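Local coordinates for protein beta-hexosaminidase Amuc_2018 (Akkermansia muciniphila, PDB 6JEB) that hydrolyses terminal non-reducing N-acetylglucosamine and N-acetylgalactosamine residues from beta-linked glycans, including N-glycans and chitobiose, as a zinc-containing family 20 glycoside hydrolase, at residues Q3-E9 / R439-H444; A63-Q67 / A117-F121; P317-A323 / G340-A346; I333-K337 / K387-I392. All blocks are in the same frame, centred on the assembly; numbering follows the deposited sequence.

Overall arrangement
The four contacts form two touching pairs. Contacts 1 and 2, with centres about 11 Å apart, both join the N-terminal domain to the catalytic part, and they touch each other through His444 ND1 and Tyr119 OH, 2.8 Å apart, and Ile7 N and Gln67 OE1, 2.9 Å apart. Contacts 3 and 4, centres about 9 Å apart, build one part of the TIM barrel, where Leu343 N lies 3.0 Å from His391 O. About 27 Å separates the centres of contacts 2 and 3. Contact 3 comes closest to the active site: the side chain of Tyr322 is about 7 Å from the bound acetamide, and that of Ala346 about 5 Å from those of the substrate-binding Trp324 and Tyr352.

Contact 1 of 4, residues Q3-E9 / R439-H444; sequences QYSIIPE and RKLADH
An extended N-terminal loop, Gln3-Glu9, lies across one face of helix 434-452, with Ser5 CA and Lys440 CA 4.7 Å apart. A cis peptide precedes Pro8. Lys440 (m, t, m, t) turns at chi3, so that its buried NZ donates to Ile6 O (2.8 Å) and forms a salt bridge with Glu9 OE1 (2.7 Å); Glu9 (t, p) curls back to meet it, and Glu423 is a second acidic partner. The loop thereby joins the N-terminal domain to this helix beside the family 20 TIM barrel. Ser5 is small enough to sit close to the helix (CB to Lys440 CB 4.1 Å); in rotamer m its OG donates to OD2 of Asp443 (m) at 2.6 Å. His444 (m, chi2 -121°) donates from NE2 to Ser5 O (2.8 Å). Ile7 (m, t) sets CD1 over the His444 ring, 3.7 Å from its centroid and 7° off the normal, a CH-pi contact. Arg439 (t, t, p) bends so that NH2 donates to Tyr4 O (3.0 Å) and also binds Asn436.

Contact 2 of 4, residues A63-Q67 / A117-F121; sequences ATLRQ and AYYKF
A buried lysine of positive phi ends one helix and reaches across to another, and a water forms a further bridge between them. Lys120 (phi 67°) is the C-prime residue of the Schellman motif ending helix 106-118; its N bonds back to Ala117 O at 3.0 Å. Its side chain runs out as m, t, t before turning at chi4 (p), and the ammonium Lys120 NZ donates to Thr64 OG1 at 2.7 Å, a hydroxyl also bonded to Tyr39; Lys120 makes a cation-pi contact with Trp426 as well. Segment 63-67 is helical, and its nearest CA pair is Ala63 with Tyr118, 6.0 Å apart. Ala63 suits this close approach because its methyl leaves room for the lysine chain, CB lying 4.2 Å from Lys120 CG. Water 1 donates to Ala63 O (2.7 Å) and Tyr118 O (2.9 Å) and accepts from Arg66 NE (2.8 Å). Gln67 (m, t) lays CG over the face of the Tyr118 ring, 4.0 Å from its centroid, and NE2 makes a weak hydrogen bond of 3.0 Å to Tyr118 O; Gln67 OE1 accepts from Ile7 N. Tyr118 (t, chi2 81°) places CD1 3.6 Å from Arg66 NE. The contact joins the N-terminal domain to the catalytic barrel, with helix 434-452 touching Arg66, Gln67 and Tyr118 and helix 417-426 packing on Tyr119.

Contact 3 of 4, residues P317-A323 / G340-A346; sequences PGETVYA and GLNLIMA
Strands 320-323 and 342-345 run parallel, their axes 4.6 Å apart at closest approach and crossing at -32°. Thr320, Val321, Tyr322 and Ala323 pair with Asn342, Leu343, Ile344 and Met345. The backbone hydrogen bonds Asn342 N to Glu319 O, Val321 N to Asn342 O, Ile344 N to Val321 O and Ala323 N to Ile344 O are all 2.9 Å; Gly318 N to Gly340 O and Ala346 N to Ala323 O, both 2.8 Å, flank them. Gly318 and Gly340 adopt positive phi, which glycine readily accepts; Gly340 closes a Schellman motif. On one face, Ile344 (m, t) sets CD1 4.0 Å from the Tyr322 ring centroid and 3.6 Å from Thr320 CG2, filling the space between them. On the other, Leu343 (t, p) leans across: its CD1 fits between Val321 CG2 (3.8 Å) and Ala323 CB (3.7 Å), where alanine's small methyl leaves a hollow. Water 2 joins Gly318 O (2.6 Å), Asn342 ND2 (2.8 Å) and Thr320 OG1 (2.6 Å), which also bonds Arg393. Helix 329-339 packs on the Val321-Leu343 face, completing a beta-alpha-beta unit of the TIM barrel; the opposite face bears Tyr322, whose side chain is about 7 Å from the bound acetamide.

Contact 4 of 4, residues I333-K337 / K387-I392; sequences IEKTK and KEAGHI
Within the TIM barrel, helix 329-339 meets the short helix and type I turn (Ala389-Ile392) that lead into strand 392-399. Two CA pairs, Ile333-Ala389 and Lys337-His391, are each 6.7 Å apart. His391, with chi1 p, points its ring at the helix: NE2 donates to Ile333 O and to Thr336 OG1, both at 3.0 Å. The Ile333 carbonyl also accepts Lys337 N (3.2 Å), and Thr336 OG1, in rotamer p, bonds back to Ser332 O. A histidine suits this place because its flat ring offers a donor at the edge and a face for Lys337 CB, 3.8 Å from the centroid of the His391 ring. Ile333 CD1 packs against Ile392 CD1 (3.9 Å). Lys337 extends as t, t, t and bends at chi4 (p), so that Lys337 NZ donates to Lys387 O (2.6 Å), although the like-charged Lys387 NZ is only 3.5 Å away. Lys337 NZ also donates to water 3 at 3.1 Å, and that same water lies 3.0 Å from His391 ND1.

Contact 1 of 4, residues Q3-E9 / R439-H444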
loop_
_atom_site.group_PDB
_atom_site.type_symbol
_atom_site.label_atom_id
_atom_site.label_comp_id
_atom_site.label_asym_id
_atom_site.label_seq_id
_atom_site.Cartn_x
_atom_site.Cartn_y
_atom_site.Cartn_z
ATOM N N GLN A 3 9.791 -4.132 -30.254
ATOM C CA GLN A 3 10.159 -3.802 -28.887
ATOM C C GLN A 3 9.518 -4.810 -27.945
ATOM O O GLN A 3 8.635 -5.580 -28.331
ATOM C CB GLN A 3 9.641 -2.412 -28.496
ATOM C CG GLN A 3 10.197 -1.265 -29.314
ATOM C CD GLN A 3 9.588 0.065 -28.908
ATOM O OE1 GLN A 3 10.138 0.784 -28.075
ATOM N NE2 GLN A 3 8.442 0.393 -29.492
ATOM N N TYR A 4 9.963 -4.791 -26.692
ATOM C CA TYR A 4 9.290 -5.505 -25.618
ATOM C C TYR A 4 8.212 -4.618 -25.005
ATOM O O TYR A 4 8.228 -3.390 -25.137
ATOM C CB TYR A 4 10.281 -5.880 -24.516
ATOM C CG TYR A 4 11.416 -6.780 -24.951
ATOM C CD1 TYR A 4 11.214 -7.794 -25.886
ATOM C CD2 TYR A 4 12.690 -6.626 -24.414
ATOM C CE1 TYR A 4 12.250 -8.624 -26.269
ATOM C CE2 TYR A 4 13.731 -7.450 -24.794
ATOM C CZ TYR A 4 13.508 -8.447 -25.723
ATOM O OH TYR A 4 14.551 -9.263 -26.105
ATOM N N SER A 5 7.272 -5.260 -24.316
ATOM C CA SER A 5 6.236 -4.540 -23.591
ATOM C C SER A 5 6.263 -4.911 -22.118
ATOM O O SER A 5 5.290 -5.453 -21.585
ATOM C CB SER A 5 4.862 -4.821 -24.196
ATOM O OG SER A 5 4.788 -4.240 -25.483
ATOM N N ILE A 6 7.373 -4.616 -21.453
ATOM C CA ILE A 6 7.568 -4.946 -20.049
ATOM C C ILE A 6 7.203 -3.728 -19.217
ATOM O O ILE A 6 7.727 -2.627 -19.447
ATOM C CB ILE A 6 9.028 -5.354 -19.783
ATOM C CG1 ILE A 6 9.425 -6.571 -20.630
ATOM C CG2 ILE A 6 9.248 -5.598 -18.288
ATOM C CD1 ILE A 6 10.924 -6.660 -20.859
ATOM N N ILE A 7 6.308 -3.919 -18.252
ATOM C CA ILE A 7 5.987 -2.909 -17.251
ATOM C C ILE A 7 6.336 -3.503 -15.894
ATOM O O ILE A 7 5.822 -4.566 -15.535
ATOM C CB ILE A 7 4.508 -2.483 -17.276
ATOM C CG1 ILE A 7 4.134 -1.920 -18.649
ATOM C CG2 ILE A 7 4.239 -1.448 -16.170
ATOM C CD1 ILE A 7 2.623 -1.753 -18.857
ATOM N N PRO A 8 7.179 -2.849 -15.086
ATOM C CA PRO A 8 7.820 -1.553 -15.361
ATOM C C PRO A 8 8.932 -1.614 -16.404
ATOM O O PRO A 8 9.573 -2.653 -16.591
ATOM C CB PRO A 8 8.396 -1.141 -14.001
ATOM C CG PRO A 8 8.397 -2.370 -13.171
ATOM C CD PRO A 8 7.436 -3.345 -13.722
ATOM N N GLU A 9 9.148 -0.494 -17.079
ATOM C CA GLU A 9 10.205 -0.418 -18.080
ATOM C C GLU A 9 11.546 -0.776 -17.446
ATOM O O GLU A 9 11.912 -0.196 -16.413
ATOM C CB GLU A 9 10.283 0.995 -18.658
ATOM C CG GLU A 9 11.277 1.140 -19.815
ATOM C CD GLU A 9 10.882 0.324 -21.042
ATOM O OE1 GLU A 9 9.696 -0.054 -21.170
ATOM O OE2 GLU A 9 11.766 0.055 -21.885
ATOM N N ARG A 439 1.817 2.654 -24.989
ATOM C CA ARG A 439 1.968 1.577 -25.964
ATOM C C ARG A 439 1.968 0.218 -25.274
ATOM O O ARG A 439 1.228 -0.694 -25.666
ATOM C CB ARG A 439 3.275 1.766 -26.738
ATOM C CG ARG A 439 3.642 0.572 -27.621
ATOM C CD ARG A 439 5.054 0.682 -28.199
ATOM N NE ARG A 439 6.104 0.585 -27.185
ATOM C CZ ARG A 439 6.571 -0.560 -26.695
ATOM N NH1 ARG A 439 6.065 -1.717 -27.101
ATOM N NH2 ARG A 439 7.537 -0.547 -25.783
ATOM N N LYS A 440 2.788 0.070 -24.235
ATOM C CA LYS A 440 2.894 -1.215 -23.549
ATOM C C LYS A 440 1.589 -1.589 -22.859
ATOM O O LYS A 440 1.194 -2.760 -22.860
ATOM C CB LYS A 440 4.019 -1.160 -22.519
ATOM C CG LYS A 440 5.371 -0.823 -23.114
ATOM C CD LYS A 440 6.465 -0.898 -22.062
ATOM C CE LYS A 440 6.295 0.193 -21.004
ATOM N NZ LYS A 440 7.295 0.065 -19.893
ATOM N N LEU A 441 0.924 -0.615 -22.238
ATOM C CA LEU A 441 -0.303 -0.925 -21.514
ATOM C C LEU A 441 -1.382 -1.461 -22.448
ATOM O O LEU A 441 -2.174 -2.330 -22.058
ATOM C CB LEU A 441 -0.796 0.307 -20.772
ATOM C CG LEU A 441 -2.006 -0.023 -19.905
ATOM C CD1 LEU A 441 -1.600 -0.812 -18.662
ATOM C CD2 LEU A 441 -2.741 1.227 -19.562
ATOM N N ALA A 442 -1.431 -0.962 -23.682
ATOM C CA ALA A 442 -2.359 -1.519 -24.657
ATOM C C ALA A 442 -2.099 -3.006 -24.875
ATOM O O ALA A 442 -3.041 -3.806 -24.935
ATOM C CB ALA A 442 -2.259 -0.742 -25.970
ATOM N N ASP A 443 -0.824 -3.400 -24.980
ATOM C CA ASP A 443 -0.498 -4.818 -25.106
ATOM C C ASP A 443 -0.867 -5.588 -23.845
ATOM O O ASP A 443 -1.239 -6.766 -23.921
ATOM C CB ASP A 443 0.995 -5.003 -25.386
ATOM C CG ASP A 443 1.423 -4.446 -26.735
ATOM O OD1 ASP A 443 0.563 -4.284 -27.637
ATOM O OD2 ASP A 443 2.635 -4.183 -26.897
ATOM N N HIS A 444 -0.764 -4.947 -22.677
ATOM C CA HIS A 444 -1.057 -5.626 -21.421
ATOM C C HIS A 444 -2.527 -5.990 -21.260
ATOM O O HIS A 444 -2.846 -6.861 -20.443
ATOM C CB HIS A 444 -0.556 -4.795 -20.245
ATOM C CG HIS A 444 0.882 -5.041 -19.930
ATOM N ND1 HIS A 444 1.309 -5.503 -18.704
ATOM C CD2 HIS A 444 1.988 -4.945 -20.706
ATOM C CE1 HIS A 444 2.623 -5.654 -18.730
ATOM N NE2 HIS A 444 3.059 -5.330 -19.936
#

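Contact 2 of 4, residues A63-Q67 / A117-F121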
loop_
_atom_site.group_PDB
_atom_site.type_symbol
_atom_site.label_atom_id
_atom_site.label_comp_id
_atom_site.label_asym_id
_atom_site.label_seq_id
_atom_site.Cartn_x
_atom_site.Cartn_y
_atom_site.Cartn_z
ATOM N N ALA A 63 9.751 -12.423 -13.186
ATOM C CA ALA A 63 8.560 -11.638 -13.505
ATOM C C ALA A 63 8.660 -11.025 -14.900
ATOM O O ALA A 63 7.674 -10.997 -15.650
ATOM C CB ALA A 63 8.346 -10.552 -12.450
ATOM N N THR A 64 9.842 -10.528 -15.268
ATOM C CA THR A 64 10.029 -10.051 -16.633
ATOM C C THR A 64 9.883 -11.186 -17.636
ATOM O O THR A 64 9.238 -11.024 -18.679
ATOM C CB THR A 64 11.399 -9.387 -16.743
ATOM O OG1 THR A 64 11.386 -8.205 -15.934
ATOM C CG2 THR A 64 11.725 -9.026 -18.197
ATOM N N LEU A 65 10.470 -12.346 -17.336
ATOM C CA LEU A 65 10.331 -13.500 -18.220
ATOM C C LEU A 65 8.863 -13.873 -18.410
ATOM O O LEU A 65 8.446 -14.246 -19.514
ATOM C CB LEU A 65 11.129 -14.676 -17.657
ATOM C CG LEU A 65 11.252 -15.935 -18.511
ATOM C CD1 LEU A 65 11.868 -15.592 -19.853
ATOM C CD2 LEU A 65 12.083 -16.987 -17.775
ATOM N N ARG A 66 8.067 -13.767 -17.344
ATOM C CA ARG A 66 6.640 -14.053 -17.435
ATOM C C ARG A 66 5.961 -13.106 -18.421
ATOM O O ARG A 66 5.148 -13.532 -19.251
ATOM C CB ARG A 66 6.039 -13.934 -16.030
ATOM C CG ARG A 66 4.571 -14.247 -15.887
ATOM C CD ARG A 66 4.200 -14.445 -14.401
ATOM N NE ARG A 66 4.618 -13.312 -13.576
ATOM C CZ ARG A 66 4.867 -13.370 -12.269
ATOM N NH1 ARG A 66 4.743 -14.515 -11.598
ATOM N NH2 ARG A 66 5.231 -12.275 -11.625
ATOM N N GLN A 67 6.283 -11.807 -18.338
ATOM C CA GLN A 67 5.685 -10.848 -19.263
ATOM C C GLN A 67 6.143 -11.108 -20.692
ATOM O O GLN A 67 5.348 -10.988 -21.635
ATOM C CB GLN A 67 5.997 -9.412 -18.837
ATOM C CG GLN A 67 5.320 -9.028 -17.531
ATOM C CD GLN A 67 5.220 -7.526 -17.338
ATOM O OE1 GLN A 67 5.711 -6.747 -18.158
ATOM N NE2 GLN A 67 4.571 -7.108 -16.255
ATOM N N ALA A 117 2.287 -8.613 -7.996
ATOM C CA ALA A 117 3.587 -9.236 -8.230
ATOM C C ALA A 117 3.953 -9.204 -9.708
ATOM O O ALA A 117 5.131 -9.080 -10.060
ATOM C CB ALA A 117 3.584 -10.679 -7.722
ATOM N N TYR A 118 2.954 -9.308 -10.585
ATOM C CA TYR A 118 3.207 -9.264 -12.021
ATOM C C TYR A 118 3.887 -7.964 -12.425
ATOM O O TYR A 118 4.676 -7.953 -13.386
ATOM C CB TYR A 118 1.870 -9.426 -12.747
ATOM C CG TYR A 118 1.933 -9.637 -14.242
ATOM C CD1 TYR A 118 2.206 -10.892 -14.775
ATOM C CD2 TYR A 118 1.653 -8.598 -15.122
ATOM C CE1 TYR A 118 2.231 -11.102 -16.146
ATOM C CE2 TYR A 118 1.667 -8.795 -16.495
ATOM C CZ TYR A 118 1.971 -10.046 -17.001
ATOM O OH TYR A 118 1.983 -10.252 -18.361
ATOM N N TYR A 119 3.617 -6.875 -11.688
ATOM C CA TYR A 119 4.185 -5.552 -11.933
ATOM C C TYR A 119 5.322 -5.196 -10.968
ATOM O O TYR A 119 5.708 -4.023 -10.882
ATOM C CB TYR A 119 3.071 -4.495 -11.921
ATOM C CG TYR A 119 2.147 -4.709 -13.094
ATOM C CD1 TYR A 119 2.560 -4.379 -14.380
ATOM C CD2 TYR A 119 0.883 -5.284 -12.933
ATOM C CE1 TYR A 119 1.752 -4.597 -15.470
ATOM C CE2 TYR A 119 0.061 -5.512 -14.032
ATOM C CZ TYR A 119 0.504 -5.166 -15.299
ATOM O OH TYR A 119 -0.288 -5.400 -16.396
ATOM N N LYS A 120 5.874 -6.183 -10.257
ATOM C CA LYS A 120 7.046 -6.020 -9.393
ATOM C C LYS A 120 6.794 -5.142 -8.169
ATOM O O LYS A 120 7.742 -4.583 -7.604
ATOM C CB LYS A 120 8.299 -5.559 -10.155
ATOM C CG LYS A 120 8.732 -6.495 -11.267
ATOM C CD LYS A 120 10.066 -6.047 -11.851
ATOM C CE LYS A 120 10.550 -6.952 -12.984
ATOM N NZ LYS A 120 9.817 -6.694 -14.260
ATOM N N PHE A 121 5.548 -5.012 -7.706
ATOM C CA PHE A 121 5.349 -4.450 -6.377
ATOM C C PHE A 121 5.976 -5.384 -5.351
ATOM O O PHE A 121 5.991 -6.603 -5.529
ATOM C CB PHE A 121 3.856 -4.300 -6.072
ATOM C CG PHE A 121 3.218 -3.110 -6.741
ATOM C CD1 PHE A 121 3.287 -1.857 -6.150
ATOM C CD2 PHE A 121 2.559 -3.243 -7.957
ATOM C CE1 PHE A 121 2.713 -0.750 -6.755
ATOM C CE2 PHE A 121 1.986 -2.138 -8.575
ATOM C CZ PHE A 121 2.064 -0.889 -7.968
HETATM O O HOH W 1 5.397 -10.640 -14.151
#

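Contact 3 of 4, residues P317-A323 / G340-A346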
loop_
_atom_site.group_PDB
_atom_site.type_symbol
_atom_site.label_atom_id
_atom_site.label_comp_id
_atom_site.label_asym_id
_atom_site.label_seq_id
_atom_site.Cartn_x
_atom_site.Cartn_y
_atom_site.Cartn_z
ATOM N N PRO A 317 13.469 11.064 14.823
ATOM C CA PRO A 317 14.426 10.872 13.727
ATOM C C PRO A 317 14.648 9.393 13.441
ATOM O O PRO A 317 14.722 8.566 14.353
ATOM C CB PRO A 317 15.699 11.539 14.258
ATOM C CG PRO A 317 15.186 12.616 15.141
ATOM C CD PRO A 317 13.939 12.064 15.796
ATOM N N GLY A 318 14.711 9.057 12.157
ATOM C CA GLY A 318 14.892 7.695 11.721
ATOM C C GLY A 318 13.608 6.967 11.383
ATOM O O GLY A 318 13.664 5.915 10.736
ATOM N N GLU A 319 12.456 7.493 11.800
ATOM C CA GLU A 319 11.182 6.864 11.484
ATOM C C GLU A 319 10.764 7.203 10.054
ATOM O O GLU A 319 11.227 8.179 9.459
ATOM C CB GLU A 319 10.100 7.300 12.483
ATOM C CG GLU A 319 10.325 6.751 13.899
ATOM C CD GLU A 319 9.359 7.304 14.955
ATOM O OE1 GLU A 319 8.766 8.384 14.744
ATOM O OE2 GLU A 319 9.196 6.644 16.007
ATOM N N THR A 320 9.886 6.372 9.502
ATOM C CA THR A 320 9.362 6.543 8.151
ATOM C C THR A 320 7.928 7.055 8.201
ATOM O O THR A 320 7.095 6.533 8.957
ATOM C CB THR A 320 9.422 5.221 7.374
ATOM O OG1 THR A 320 10.790 4.871 7.148
ATOM C CG2 THR A 320 8.718 5.345 6.026
ATOM N N VAL A 321 7.643 8.068 7.379
ATOM C CA VAL A 321 6.308 8.634 7.247
ATOM C C VAL A 321 5.897 8.610 5.781
ATOM O O VAL A 321 6.742 8.598 4.879
ATOM C CB VAL A 321 6.226 10.065 7.827
ATOM C CG1 VAL A 321 6.617 10.072 9.311
ATOM C CG2 VAL A 321 7.092 11.031 7.026
ATOM N N TYR A 322 4.583 8.594 5.545
ATOM C CA TYR A 322 4.007 8.575 4.204
ATOM C C TYR A 322 3.418 9.948 3.903
ATOM O O TYR A 322 2.476 10.381 4.576
ATOM C CB TYR A 322 2.877 7.551 4.108
ATOM C CG TYR A 322 3.262 6.095 4.211
ATOM C CD1 TYR A 322 3.718 5.545 5.406
ATOM C CD2 TYR A 322 3.110 5.248 3.122
ATOM C CE1 TYR A 322 4.038 4.195 5.493
ATOM C CE2 TYR A 322 3.419 3.902 3.208
ATOM C CZ TYR A 322 3.876 3.380 4.392
ATOM O OH TYR A 322 4.172 2.040 4.453
ATOM N N ALA A 323 3.943 10.612 2.874
ATOM C CA ALA A 323 3.369 11.874 2.424
ATOM C C ALA A 323 2.129 11.589 1.591
ATOM O O ALA A 323 2.178 10.804 0.642
ATOM C CB ALA A 323 4.391 12.645 1.585
ATOM N N GLY A 340 15.178 14.546 9.727
ATOM C CA GLY A 340 15.819 13.245 9.759
ATOM C C GLY A 340 14.868 12.080 9.616
ATOM O O GLY A 340 15.148 10.990 10.125
ATOM N N LEU A 341 13.746 12.280 8.937
ATOM C CA LEU A 341 12.770 11.221 8.724
ATOM C C LEU A 341 12.919 10.652 7.320
ATOM O O LEU A 341 13.328 11.347 6.387
ATOM C CB LEU A 341 11.345 11.757 8.890
ATOM C CG LEU A 341 11.066 12.446 10.227
ATOM C CD1 LEU A 341 9.704 13.129 10.239
ATOM C CD2 LEU A 341 11.158 11.434 11.355
ATOM N N ASN A 342 12.581 9.375 7.178
ATOM C CA ASN A 342 12.478 8.764 5.862
ATOM C C ASN A 342 11.057 8.926 5.341
ATOM O O ASN A 342 10.103 9.056 6.111
ATOM C CB ASN A 342 12.888 7.297 5.933
ATOM C CG ASN A 342 14.336 7.137 6.371
ATOM O OD1 ASN A 342 15.229 7.793 5.837
ATOM N ND2 ASN A 342 14.571 6.295 7.366
ATOM N N LEU A 343 10.916 8.924 4.019
ATOM C CA LEU A 343 9.660 9.309 3.395
ATOM C C LEU A 343 9.258 8.292 2.341
ATOM O O LEU A 343 10.082 7.874 1.525
ATOM C CB LEU A 343 9.783 10.697 2.759
ATOM C CG LEU A 343 8.497 11.269 2.166
ATOM C CD1 LEU A 343 7.460 11.434 3.264
ATOM C CD2 LEU A 343 8.764 12.597 1.470
ATOM N N ILE A 344 7.983 7.903 2.359
ATOM C CA ILE A 344 7.374 7.138 1.278
ATOM C C ILE A 344 6.350 8.057 0.625
ATOM O O ILE A 344 5.559 8.702 1.320
ATOM C CB ILE A 344 6.731 5.837 1.792
ATOM C CG1 ILE A 344 7.819 4.874 2.291
ATOM C CG2 ILE A 344 5.910 5.169 0.695
ATOM C CD1 ILE A 344 7.284 3.701 3.103
ATOM N N MET A 345 6.381 8.144 -0.701
ATOM C CA MET A 345 5.510 9.055 -1.435
ATOM C C MET A 345 4.182 8.363 -1.737
ATOM O O MET A 345 4.146 7.378 -2.478
ATOM C CB MET A 345 6.201 9.494 -2.727
ATOM C CG MET A 345 5.402 10.469 -3.574
ATOM S SD MET A 345 4.858 11.926 -2.654
ATOM C CE MET A 345 6.419 12.680 -2.189
ATOM N N ALA A 346 3.093 8.891 -1.168
ATOM C CA ALA A 346 1.743 8.389 -1.403
ATOM C C ALA A 346 0.797 9.534 -1.752
ATOM O O ALA A 346 -0.396 9.472 -1.449
ATOM C CB ALA A 346 1.229 7.603 -0.194
HETATM O O HOH W 2 12.873 4.494 8.646
#

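Contact 4 of 4, residues I333-K337 / K387-I392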
loop_
_atom_site.group_PDB
_atom_site.type_symbol
_atom_site.label_atom_id
_atom_site.label_comp_id
_atom_site.label_asym_id
_atom_site.label_seq_id
_atom_site.Cartn_x
_atom_site.Cartn_y
_atom_site.Cartn_z
ATOM N N ILE A 333 8.755 16.621 1.520
ATOM C CA ILE A 333 10.111 16.171 1.214
ATOM C C ILE A 333 11.127 17.008 1.979
ATOM O O ILE A 333 12.051 16.479 2.611
ATOM C CB ILE A 333 10.361 16.206 -0.305
ATOM C CG1 ILE A 333 9.443 15.210 -1.023
ATOM C CG2 ILE A 333 11.825 15.905 -0.612
ATOM C CD1 ILE A 333 9.446 15.360 -2.530
ATOM N N GLU A 334 10.936 18.328 1.969
ATOM C CA GLU A 334 11.889 19.234 2.602
ATOM C C GLU A 334 11.861 19.097 4.120
ATOM O O GLU A 334 12.913 19.032 4.769
ATOM C CB GLU A 334 11.584 20.672 2.184
ATOM C CG GLU A 334 12.272 21.731 3.026
ATOM C CD GLU A 334 11.876 23.134 2.617
ATOM O OE1 GLU A 334 12.123 23.503 1.451
ATOM O OE2 GLU A 334 11.304 23.862 3.456
ATOM N N LYS A 335 10.661 19.051 4.708
ATOM C CA LYS A 335 10.557 18.999 6.165
ATOM C C LYS A 335 11.025 17.657 6.721
ATOM O O LYS A 335 11.638 17.607 7.792
ATOM C CB LYS A 335 9.124 19.298 6.614
ATOM C CG LYS A 335 8.646 20.711 6.321
ATOM C CD LYS A 335 9.505 21.757 7.011
ATOM C CE LYS A 335 9.123 23.159 6.554
ATOM N NZ LYS A 335 10.315 24.008 6.267
ATOM N N THR A 336 10.732 16.554 6.027
ATOM C CA THR A 336 11.200 15.264 6.527
ATOM C C THR A 336 12.718 15.164 6.456
ATOM O O THR A 336 13.349 14.592 7.354
ATOM C CB THR A 336 10.529 14.104 5.788
ATOM O OG1 THR A 336 10.721 14.247 4.375
ATOM C CG2 THR A 336 9.038 14.053 6.112
ATOM N N LYS A 337 13.327 15.710 5.402
ATOM C CA LYS A 337 14.783 15.738 5.342
ATOM C C LYS A 337 15.354 16.511 6.526
ATOM O O LYS A 337 16.285 16.048 7.193
ATOM C CB LYS A 337 15.252 16.351 4.025
ATOM C CG LYS A 337 16.769 16.415 3.903
ATOM C CD LYS A 337 17.206 17.190 2.678
ATOM C CE LYS A 337 18.705 17.431 2.702
ATOM N NZ LYS A 337 19.464 16.148 2.669
ATOM N N LYS A 387 20.705 14.810 -3.151
ATOM C CA LYS A 387 21.032 15.441 -1.877
ATOM C C LYS A 387 19.795 15.992 -1.178
ATOM O O LYS A 387 19.784 16.090 0.054
ATOM C CB LYS A 387 22.098 16.527 -2.054
ATOM C CG LYS A 387 22.670 17.035 -0.736
ATOM C CD LYS A 387 23.120 15.869 0.141
ATOM C CE LYS A 387 22.636 16.015 1.577
ATOM N NZ LYS A 387 22.691 14.716 2.307
ATOM N N GLU A 388 18.743 16.324 -1.927
ATOM C CA GLU A 388 17.513 16.826 -1.329
ATOM C C GLU A 388 16.446 15.757 -1.144
ATOM O O GLU A 388 15.537 15.951 -0.328
ATOM C CB GLU A 388 16.929 17.958 -2.180
ATOM C CG GLU A 388 17.820 19.194 -2.260
ATOM C CD GLU A 388 17.259 20.251 -3.192
ATOM O OE1 GLU A 388 16.026 20.272 -3.400
ATOM O OE2 GLU A 388 18.051 21.055 -3.724
ATOM N N ALA A 389 16.528 14.639 -1.867
ATOM C CA ALA A 389 15.438 13.670 -1.886
ATOM C C ALA A 389 15.889 12.227 -1.679
ATOM O O ALA A 389 15.095 11.304 -1.908
ATOM C CB ALA A 389 14.626 13.800 -3.180
ATOM N N GLY A 390 17.124 12.003 -1.235
ATOM C CA GLY A 390 17.617 10.644 -1.081
ATOM C C GLY A 390 16.983 9.871 0.053
ATOM O O GLY A 390 17.137 8.646 0.109
ATOM N N HIS A 391 16.288 10.555 0.956
ATOM C CA HIS A 391 15.564 9.914 2.041
ATOM C C HIS A 391 14.202 9.386 1.603
ATOM O O HIS A 391 13.482 8.811 2.428
ATOM C CB HIS A 391 15.402 10.897 3.206
ATOM C CG HIS A 391 14.598 12.109 2.853
ATOM N ND1 HIS A 391 14.977 12.987 1.860
ATOM C CD2 HIS A 391 13.433 12.583 3.354
ATOM C CE1 HIS A 391 14.079 13.951 1.765
ATOM N NE2 HIS A 391 13.129 13.726 2.657
ATOM N N ILE A 392 13.836 9.565 0.338
ATOM C CA ILE A 392 12.612 8.976 -0.199
ATOM C C ILE A 392 12.879 7.505 -0.489
ATOM O O ILE A 392 13.787 7.168 -1.259
ATOM C CB ILE A 392 12.141 9.713 -1.460
ATOM C CG1 ILE A 392 11.776 11.160 -1.125
ATOM C CG2 ILE A 392 10.956 8.982 -2.099
ATOM C CD1 ILE A 392 11.497 12.022 -2.348
HETATM O O HOH W 3 17.888 13.697 1.747
#